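Local coordinates for protein enoyl-CoA hydratase (Mycobacterium tuberculosis, PDB 5KJP) that probably catalyses the reversible hydration of 2-enoyl-CoA thioesters in fatty acid metabolism, as a member of the crotonase superfamily, at residues A[14-19]-A[38-43]; A[101-106]-A[211-216]; A[126-131]-A[191-196]. One frame throughout, in Å; residues are numbered along the deposited sequence.

Interaction 1: A[14-19]-A[38-43]; sequences EPEVLV and AVNAAV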
loop_
_atom_site.group_PDB
_atom_site.type_symbol
_atom_site.label_atom_id
_atom_site.label_comp_id
_atom_site.label_asym_id
_atom_site.label_seq_id
_atom_site.Cartn_x
_atom_site.Cartn_y
_atom_site.Cartn_z
ATOM N N GLU A 14 25.608 -30.874 -15.969
ATOM C CA GLU A 14 25.610 -29.667 -15.149
ATOM C C GLU A 14 24.186 -29.180 -14.900
ATOM O O GLU A 14 23.474 -28.827 -15.838
ATOM C CB GLU A 14 26.440 -28.568 -15.814
ATOM C CG GLU A 14 26.837 -27.440 -14.876
ATOM C CD GLU A 14 27.474 -26.274 -15.611
ATOM O OE1 GLU A 14 26.759 -25.290 -15.893
ATOM O OE2 GLU A 14 28.685 -26.347 -15.912
ATOM N N PRO A 15 23.773 -29.156 -13.623
ATOM C CA PRO A 15 22.398 -28.839 -13.216
ATOM C C PRO A 15 21.938 -27.467 -13.697
ATOM O O PRO A 15 22.726 -26.525 -13.742
ATOM C CB PRO A 15 22.467 -28.885 -11.683
ATOM C CG PRO A 15 23.688 -29.706 -11.378
ATOM C CD PRO A 15 24.652 -29.379 -12.465
ATOM N N GLU A 16 20.665 -27.361 -14.054
ATOM C CA GLU A 16 20.125 -26.101 -14.551
ATOM C C GLU A 16 19.711 -25.184 -13.402
ATOM O O GLU A 16 19.409 -24.008 -13.611
ATOM C CB GLU A 16 18.959 -26.371 -15.499
ATOM C CG GLU A 16 19.400 -27.188 -16.706
ATOM C CD GLU A 16 18.254 -27.628 -17.591
ATOM O OE1 GLU A 16 17.407 -26.778 -17.935
ATOM O OE2 GLU A 16 18.216 -28.823 -17.957
ATOM N N VAL A 17 19.700 -25.737 -12.191
ATOM C CA VAL A 17 19.629 -24.937 -10.974
ATOM C C VAL A 17 20.779 -25.348 -10.061
ATOM O O VAL A 17 20.899 -26.516 -9.686
ATOM C CB VAL A 17 18.287 -25.100 -10.225
ATOM C CG1 VAL A 17 18.319 -24.331 -8.908
ATOM C CG2 VAL A 17 17.132 -24.613 -11.092
ATOM N N LEU A 18 21.639 -24.393 -9.724
ATOM C CA LEU A 18 22.765 -24.678 -8.847
ATOM C C LEU A 18 22.427 -24.253 -7.430
ATOM O O LEU A 18 21.729 -23.256 -7.222
ATOM C CB LEU A 18 24.025 -23.965 -9.331
ATOM C CG LEU A 18 24.459 -24.300 -10.753
ATOM C CD1 LEU A 18 25.514 -23.311 -11.211
ATOM C CD2 LEU A 18 24.985 -25.727 -10.811
ATOM N N VAL A 19 22.922 -25.013 -6.461
ATOM C CA VAL A 19 22.662 -24.724 -5.059
ATOM C C VAL A 19 23.954 -24.804 -4.258
ATOM O O VAL A 19 24.691 -25.786 -4.352
ATOM C CB VAL A 19 21.613 -25.697 -4.474
ATOM C CG1 VAL A 19 21.476 -25.497 -3.004
ATOM C CG2 VAL A 19 20.258 -25.490 -5.146
ATOM N N ALA A 38 15.494 -18.723 -18.538
ATOM C CA ALA A 38 14.069 -18.999 -18.669
ATOM C C ALA A 38 13.712 -20.275 -17.918
ATOM O O ALA A 38 14.495 -21.222 -17.875
ATOM C CB ALA A 38 13.669 -19.115 -20.143
ATOM N N VAL A 39 12.528 -20.297 -17.325
ATOM C CA VAL A 39 12.115 -21.440 -16.526
ATOM C C VAL A 39 11.503 -22.539 -17.389
ATOM O O VAL A 39 10.426 -22.366 -17.962
ATOM C CB VAL A 39 11.106 -21.021 -15.437
ATOM C CG1 VAL A 39 10.687 -22.230 -14.592
ATOM C CG2 VAL A 39 11.699 -19.912 -14.559
ATOM N N ASN A 40 12.206 -23.665 -17.490
ATOM C CA ASN A 40 11.638 -24.872 -18.080
ATOM C C ASN A 40 11.275 -25.861 -16.972
ATOM O O ASN A 40 11.272 -25.496 -15.788
ATOM C CB ASN A 40 12.603 -25.506 -19.085
ATOM C CG ASN A 40 13.942 -25.879 -18.465
ATOM O OD1 ASN A 40 14.151 -25.718 -17.261
ATOM N ND2 ASN A 40 14.857 -26.386 -19.292
ATOM N N ALA A 41 10.972 -27.102 -17.347
ATOM C CA ALA A 41 10.611 -28.124 -16.365
ATOM C C ALA A 41 11.744 -28.356 -15.366
ATOM O O ALA A 41 11.504 -28.442 -14.158
ATOM C CB ALA A 41 10.241 -29.429 -17.060
ATOM N N ALA A 42 12.972 -28.450 -15.877
ATOM C CA ALA A 42 14.144 -28.695 -15.034
ATOM C C ALA A 42 14.342 -27.581 -14.002
ATOM O O ALA A 42 14.588 -27.849 -12.821
ATOM C CB ALA A 42 15.393 -28.850 -15.895
ATOM N N VAL A 43 14.232 -26.333 -14.447
ATOM C CA VAL A 43 14.400 -25.203 -13.541
ATOM C C VAL A 43 13.260 -25.141 -12.529
ATOM O O VAL A 43 13.486 -24.885 -11.349
ATOM C CB VAL A 43 14.479 -23.862 -14.297
ATOM C CG1 VAL A 43 14.440 -22.698 -13.317
ATOM C CG2 VAL A 43 15.749 -23.802 -15.135
#

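Interaction 2: A[101-106]-A[211-216]; sequences PTKPLI and AVVATK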
loop_
_atom_site.group_PDB
_atom_site.type_symbol
_atom_site.label_atom_id
_atom_site.label_comp_id
_atom_site.label_asym_id
_atom_site.label_seq_id
_atom_site.Cartn_x
_atom_site.Cartn_y
_atom_site.Cartn_z
ATOM N N PRO A 101 8.334 -20.256 0.188
ATOM C CA PRO A 101 8.948 -20.935 1.334
ATOM C C PRO A 101 8.521 -20.331 2.668
ATOM O O PRO A 101 8.035 -19.197 2.721
ATOM C CB PRO A 101 10.450 -20.722 1.107
ATOM C CG PRO A 101 10.519 -19.450 0.321
ATOM C CD PRO A 101 9.315 -19.475 -0.585
ATOM N N THR A 102 8.707 -21.100 3.734
ATOM C CA THR A 102 8.463 -20.631 5.091
ATOM C C THR A 102 9.568 -19.685 5.559
ATOM O O THR A 102 9.301 -18.622 6.118
ATOM C CB THR A 102 8.351 -21.819 6.046
ATOM O OG1 THR A 102 7.232 -22.623 5.649
ATOM C CG2 THR A 102 8.170 -21.353 7.492
ATOM N N LYS A 103 10.812 -20.077 5.313
ATOM C CA LYS A 103 11.957 -19.259 5.696
ATOM C C LYS A 103 12.126 -18.087 4.719
ATOM O O LYS A 103 11.594 -18.130 3.614
ATOM C CB LYS A 103 13.213 -20.130 5.755
ATOM C CG LYS A 103 13.162 -21.152 6.887
ATOM C CD LYS A 103 14.371 -22.087 6.877
ATOM C CE LYS A 103 14.215 -23.176 7.928
ATOM N NZ LYS A 103 15.236 -24.250 7.772
ATOM N N PRO A 104 12.849 -17.028 5.129
ATOM C CA PRO A 104 12.986 -15.864 4.243
ATOM C C PRO A 104 13.740 -16.170 2.946
ATOM O O PRO A 104 14.699 -16.949 2.914
ATOM C CB PRO A 104 13.768 -14.852 5.097
ATOM C CG PRO A 104 13.541 -15.284 6.505
ATOM C CD PRO A 104 13.448 -16.782 6.454
ATOM N N LEU A 105 13.264 -15.553 1.873
ATOM C CA LEU A 105 13.865 -15.682 0.562
ATOM C C LEU A 105 14.147 -14.303 -0.010
ATOM O O LEU A 105 13.261 -13.446 -0.071
ATOM C CB LEU A 105 12.945 -16.467 -0.376
ATOM C CG LEU A 105 13.388 -16.575 -1.833
ATOM C CD1 LEU A 105 14.710 -17.343 -1.968
ATOM C CD2 LEU A 105 12.277 -17.225 -2.652
ATOM N N ILE A 106 15.387 -14.102 -0.430
ATOM C CA ILE A 106 15.804 -12.861 -1.070
ATOM C C ILE A 106 16.081 -13.119 -2.546
ATOM O O ILE A 106 16.798 -14.061 -2.880
ATOM C CB ILE A 106 17.084 -12.295 -0.414
ATOM C CG1 ILE A 106 16.861 -12.043 1.080
ATOM C CG2 ILE A 106 17.546 -11.024 -1.133
ATOM C CD1 ILE A 106 18.152 -12.030 1.891
ATOM N N ALA A 211 12.003 -16.513 15.740
ATOM C CA ALA A 211 11.395 -15.188 15.730
ATOM C C ALA A 211 11.305 -14.649 14.304
ATOM O O ALA A 211 10.305 -14.045 13.924
ATOM C CB ALA A 211 12.182 -14.231 16.624
ATOM N N VAL A 212 12.347 -14.888 13.514
ATOM C CA VAL A 212 12.360 -14.467 12.115
ATOM C C VAL A 212 11.251 -15.165 11.321
ATOM O O VAL A 212 10.499 -14.518 10.583
ATOM C CB VAL A 212 13.741 -14.750 11.472
ATOM C CG1 VAL A 212 13.656 -14.710 9.953
ATOM C CG2 VAL A 212 14.786 -13.752 11.991
ATOM N N VAL A 213 11.127 -16.476 11.497
ATOM C CA VAL A 213 10.129 -17.232 10.750
ATOM C C VAL A 213 8.727 -16.831 11.199
ATOM O O VAL A 213 7.828 -16.670 10.369
ATOM C CB VAL A 213 10.332 -18.754 10.905
ATOM C CG1 VAL A 213 9.051 -19.520 10.588
ATOM C CG2 VAL A 213 11.484 -19.222 10.013
ATOM N N ALA A 214 8.548 -16.640 12.505
ATOM C CA ALA A 214 7.252 -16.219 13.037
ATOM C C ALA A 214 6.879 -14.831 12.547
ATOM O O ALA A 214 5.711 -14.547 12.286
ATOM C CB ALA A 214 7.258 -16.248 14.560
ATOM N N THR A 215 7.878 -13.964 12.429
ATOM C CA THR A 215 7.649 -12.598 11.978
ATOM C C THR A 215 7.163 -12.600 10.531
ATOM O O THR A 215 6.189 -11.922 10.187
ATOM C CB THR A 215 8.922 -11.746 12.118
ATOM O OG1 THR A 215 9.201 -11.547 13.511
ATOM C CG2 THR A 215 8.734 -10.386 11.458
ATOM N N LYS A 216 7.828 -13.388 9.691
ATOM C CA LYS A 216 7.412 -13.512 8.302
ATOM C C LYS A 216 6.010 -14.103 8.219
ATOM O O LYS A 216 5.174 -13.647 7.438
ATOM C CB LYS A 216 8.399 -14.369 7.505
ATOM C CG LYS A 216 7.872 -14.761 6.136
ATOM C CD LYS A 216 8.920 -15.455 5.272
ATOM C CE LYS A 216 8.256 -16.108 4.068
ATOM N NZ LYS A 216 9.247 -16.631 3.076
HETATM O O HOH W 1 7.267 -17.746 7.732
#

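Interaction 3: A[126-131]-A[191-196]; sequences LIVAAR and GTALDA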
loop_
_atom_site.group_PDB
_atom_site.type_symbol
_atom_site.label_atom_id
_atom_site.label_comp_id
_atom_site.label_asym_id
_atom_site.label_seq_id
_atom_site.Cartn_x
_atom_site.Cartn_y
_atom_site.Cartn_z
ATOM N N LEU A 126 12.096 -10.368 -0.213
ATOM C CA LEU A 126 12.940 -9.194 -0.317
ATOM C C LEU A 126 13.627 -9.226 -1.668
ATOM O O LEU A 126 13.919 -10.306 -2.197
ATOM C CB LEU A 126 13.976 -9.172 0.806
ATOM C CG LEU A 126 13.441 -9.256 2.235
ATOM C CD1 LEU A 126 14.562 -9.466 3.228
ATOM C CD2 LEU A 126 12.673 -7.984 2.564
ATOM N N ILE A 127 13.880 -8.047 -2.228
ATOM C CA ILE A 127 14.565 -7.957 -3.507
ATOM C C ILE A 127 15.769 -7.027 -3.430
ATOM O O ILE A 127 15.662 -5.866 -3.021
ATOM C CB ILE A 127 13.613 -7.469 -4.625
ATOM C CG1 ILE A 127 12.437 -8.441 -4.795
ATOM C CG2 ILE A 127 14.385 -7.300 -5.944
ATOM C CD1 ILE A 127 11.349 -7.950 -5.764
ATOM N N VAL A 128 16.920 -7.563 -3.811
ATOM C CA VAL A 128 18.114 -6.767 -4.045
ATOM C C VAL A 128 18.323 -6.715 -5.547
ATOM O O VAL A 128 18.350 -7.757 -6.207
ATOM C CB VAL A 128 19.347 -7.376 -3.355
ATOM C CG1 VAL A 128 20.600 -6.561 -3.681
ATOM C CG2 VAL A 128 19.111 -7.455 -1.845
ATOM N N ALA A 129 18.440 -5.517 -6.107
ATOM C CA ALA A 129 18.555 -5.413 -7.557
ATOM C C ALA A 129 19.680 -4.479 -7.986
ATOM O O ALA A 129 19.897 -3.421 -7.384
ATOM C CB ALA A 129 17.224 -4.949 -8.157
ATOM N N ALA A 130 20.395 -4.881 -9.030
ATOM C CA ALA A 130 21.403 -4.021 -9.638
ATOM C C ALA A 130 20.747 -2.757 -10.179
ATOM O O ALA A 130 19.603 -2.789 -10.621
ATOM C CB ALA A 130 22.140 -4.760 -10.750
ATOM N N ARG A 131 21.475 -1.645 -10.146
ATOM C CA ARG A 131 20.932 -0.364 -10.585
ATOM C C ARG A 131 20.564 -0.365 -12.066
ATOM O O ARG A 131 19.787 0.475 -12.515
ATOM C CB ARG A 131 21.934 0.761 -10.295
ATOM C CG ARG A 131 22.090 1.055 -8.814
ATOM C CD ARG A 131 23.021 2.232 -8.550
ATOM N NE ARG A 131 23.082 2.525 -7.120
ATOM C CZ ARG A 131 22.232 3.329 -6.488
ATOM N NH1 ARG A 131 21.264 3.935 -7.165
ATOM N NH2 ARG A 131 22.356 3.533 -5.182
ATOM N N GLY A 191 26.368 -5.996 -11.143
ATOM C CA GLY A 191 27.240 -7.135 -10.922
ATOM C C GLY A 191 27.463 -7.496 -9.462
ATOM O O GLY A 191 28.123 -8.489 -9.167
ATOM N N THR A 192 26.920 -6.700 -8.545
ATOM C CA THR A 192 27.172 -6.931 -7.124
ATOM C C THR A 192 25.899 -7.227 -6.337
ATOM O O THR A 192 25.920 -7.208 -5.107
ATOM C CB THR A 192 27.877 -5.716 -6.456
ATOM O OG1 THR A 192 26.957 -4.623 -6.345
ATOM C CG2 THR A 192 29.110 -5.278 -7.254
ATOM N N ALA A 193 24.796 -7.501 -7.030
ATOM C CA ALA A 193 23.527 -7.745 -6.336
ATOM C C ALA A 193 23.614 -8.942 -5.390
ATOM O O ALA A 193 23.096 -8.889 -4.273
ATOM C CB ALA A 193 22.391 -7.943 -7.338
ATOM N N LEU A 194 24.284 -10.011 -5.814
ATOM C CA LEU A 194 24.398 -11.193 -4.961
ATOM C C LEU A 194 25.161 -10.888 -3.663
ATOM O O LEU A 194 24.753 -11.318 -2.586
ATOM C CB LEU A 194 25.077 -12.339 -5.718
ATOM C CG LEU A 194 25.327 -13.632 -4.935
ATOM C CD1 LEU A 194 24.054 -14.102 -4.236
ATOM C CD2 LEU A 194 25.865 -14.715 -5.862
ATOM N N ASP A 195 26.265 -10.148 -3.756
ATOM C CA ASP A 195 27.007 -9.780 -2.551
ATOM C C ASP A 195 26.175 -8.899 -1.620
ATOM O O ASP A 195 26.197 -9.077 -0.403
ATOM C CB ASP A 195 28.312 -9.072 -2.908
ATOM C CG ASP A 195 29.512 -10.011 -2.886
ATOM O OD1 ASP A 195 29.373 -11.155 -2.403
ATOM O OD2 ASP A 195 30.595 -9.593 -3.338
ATOM N N ALA A 196 25.443 -7.945 -2.185
ATOM C CA ALA A 196 24.558 -7.124 -1.367
ATOM C C ALA A 196 23.497 -8.001 -0.692
ATOM O O ALA A 196 23.167 -7.805 0.483
ATOM C CB ALA A 196 23.900 -6.032 -2.205
#

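Interaction 1: A[14-19]-A[38-43]
E16 reaches across to N40 with its carboxylate, and the one hydrogen bond between the segments runs from N40 ND2 to E16 OE1 at 2.9 Å. The N-H...O angle of 165° makes it nearly straight; it uses the syn lone pair of OE1, and OE1 lies almost in the amide plane. The two side chains cross at about a right angle, their planes turned 57° apart. N40 is the N-cap of helix 41-56: with CG between the backbone N and the carbonyl carbon (chi1 59°), its OD1 accepts from V43 N at 2.9 Å. Amide oxygen and nitrogen are therefore both engaged, which fixes the flip of the group. The carboxylate also rests on A42, where OE2 comes to 3.5 Å from CB. Beside this polar pair lies an apolar one, V17 CG2 against V43 CG1 at 4.0 Å, while V43 CG2 faces CB of E16; V17 CG2 also lies 3.7 Å from V43 O. In E16 the chain is extended beyond CG, carrying the carboxylate toward the cap. The contact joins edge strand 17-22 of the six-stranded sheet to the start of helix 41-56; V17 also touches I28, and V43 touches I30, both on the adjoining strand 25-30.

Interaction 2: A[101-106]-A[211-216]
K103 and V213 form the nearest CA pair, 5.7 Å apart, where the loop leading into strand 105-109 meets helix 209-221. K216 carries the polar part of the contact. Its CG stands anti to the backbone N (chi1 168°), and the extended chain beyond it runs past the tip of T102 O, with CD 3.3 Å from that oxygen. The ammonium at its end donates to two backbone oxygens, P101 O at 2.9 Å and K103 O at 2.8 Å, from above each carbonyl plane (49° and 57° out). NZ also forms a salt bridge with D125, whose carboxylate accepts from L105 N too; D125 probably balances the charge of this buried ammonium, alongside the two carbonyls. The T102 carbonyl between them is taken by a water, which donates to T102 O at 2.7 Å and to V213 O. Apolar contacts flank this network. The two branches of V213 divide the work, CG1 meeting T102 CG2 and CG2 meeting K103 CG at 4.0 Å. V212 CG1 presses on P104 CG at 3.5 Å, tighter than usual for carbons, the two side chains crossing at about a right angle. Helix 41-56 lies beside P101, I204 of helix 193-205 touches V212, and L168 of a second subunit packs on both P104 and V212.

Interaction 3: A[126-131]-A[191-196]
V128 meets A193 and A196 where helix 193-205 packs on the parallel part of the sheet in the crotonase fold, an arrangement of strand against helix without a hydrogen bond between the two segments. V128, A193 and A196 all set out from their backbones toward the other segment, and the nearest CA pair is A130 and A193, 5.4 Å apart. The valine does the touching with one branch. Its CG1 stands anti to the backbone N (chi1 177°) and comes to 3.7 Å from A196 CB, and it lies 4.3 Å from A193 CB. The two alanines sit three residues apart, close to one helical turn, which puts both methyls on the strand-facing side, while L194 and D195 set out away from the strand. Within this first turn the strand-facing side chains are the methyls of A193 and A196, and the approach is correspondingly close: A193 CB is 4.0 Å from A130 N. V128 also touches A197 and L200 farther along the helix, and I106 and V186 on the adjacent strands. At the start of the helix, E110 accepts from G191 N through OE1 and from A193 N through OE2, tying this end to the loop after strand 105-109. The closest approach of the valine is to the helix backbone: V128 CG1 lies 3.5 Å from A193 O.

How the interactions relate
All three contacts set a helix or its start against the same six-stranded sheet or a loop entering it, but at different depths. Interaction 1 is the peripheral one, partly buried on an edge strand, its centre about 17 Å from the centre of the chain; interactions 2 and 3 are buried, their centres at about 10 and 13 Å. They use the neighbouring strands 105-109 and 126-130 and touch: I106 CG2 packs on V128 CG2 at 4.0 Å. Their helices, 193-205 and 209-221, are consecutive. Chemistry varies: a capping asparagine and a carboxylate at the edge, a buried lysine among carbonyls near the subunit interface, and in interaction 3 a valine branch on alanine methyls and backbone, without hydrogen bonds.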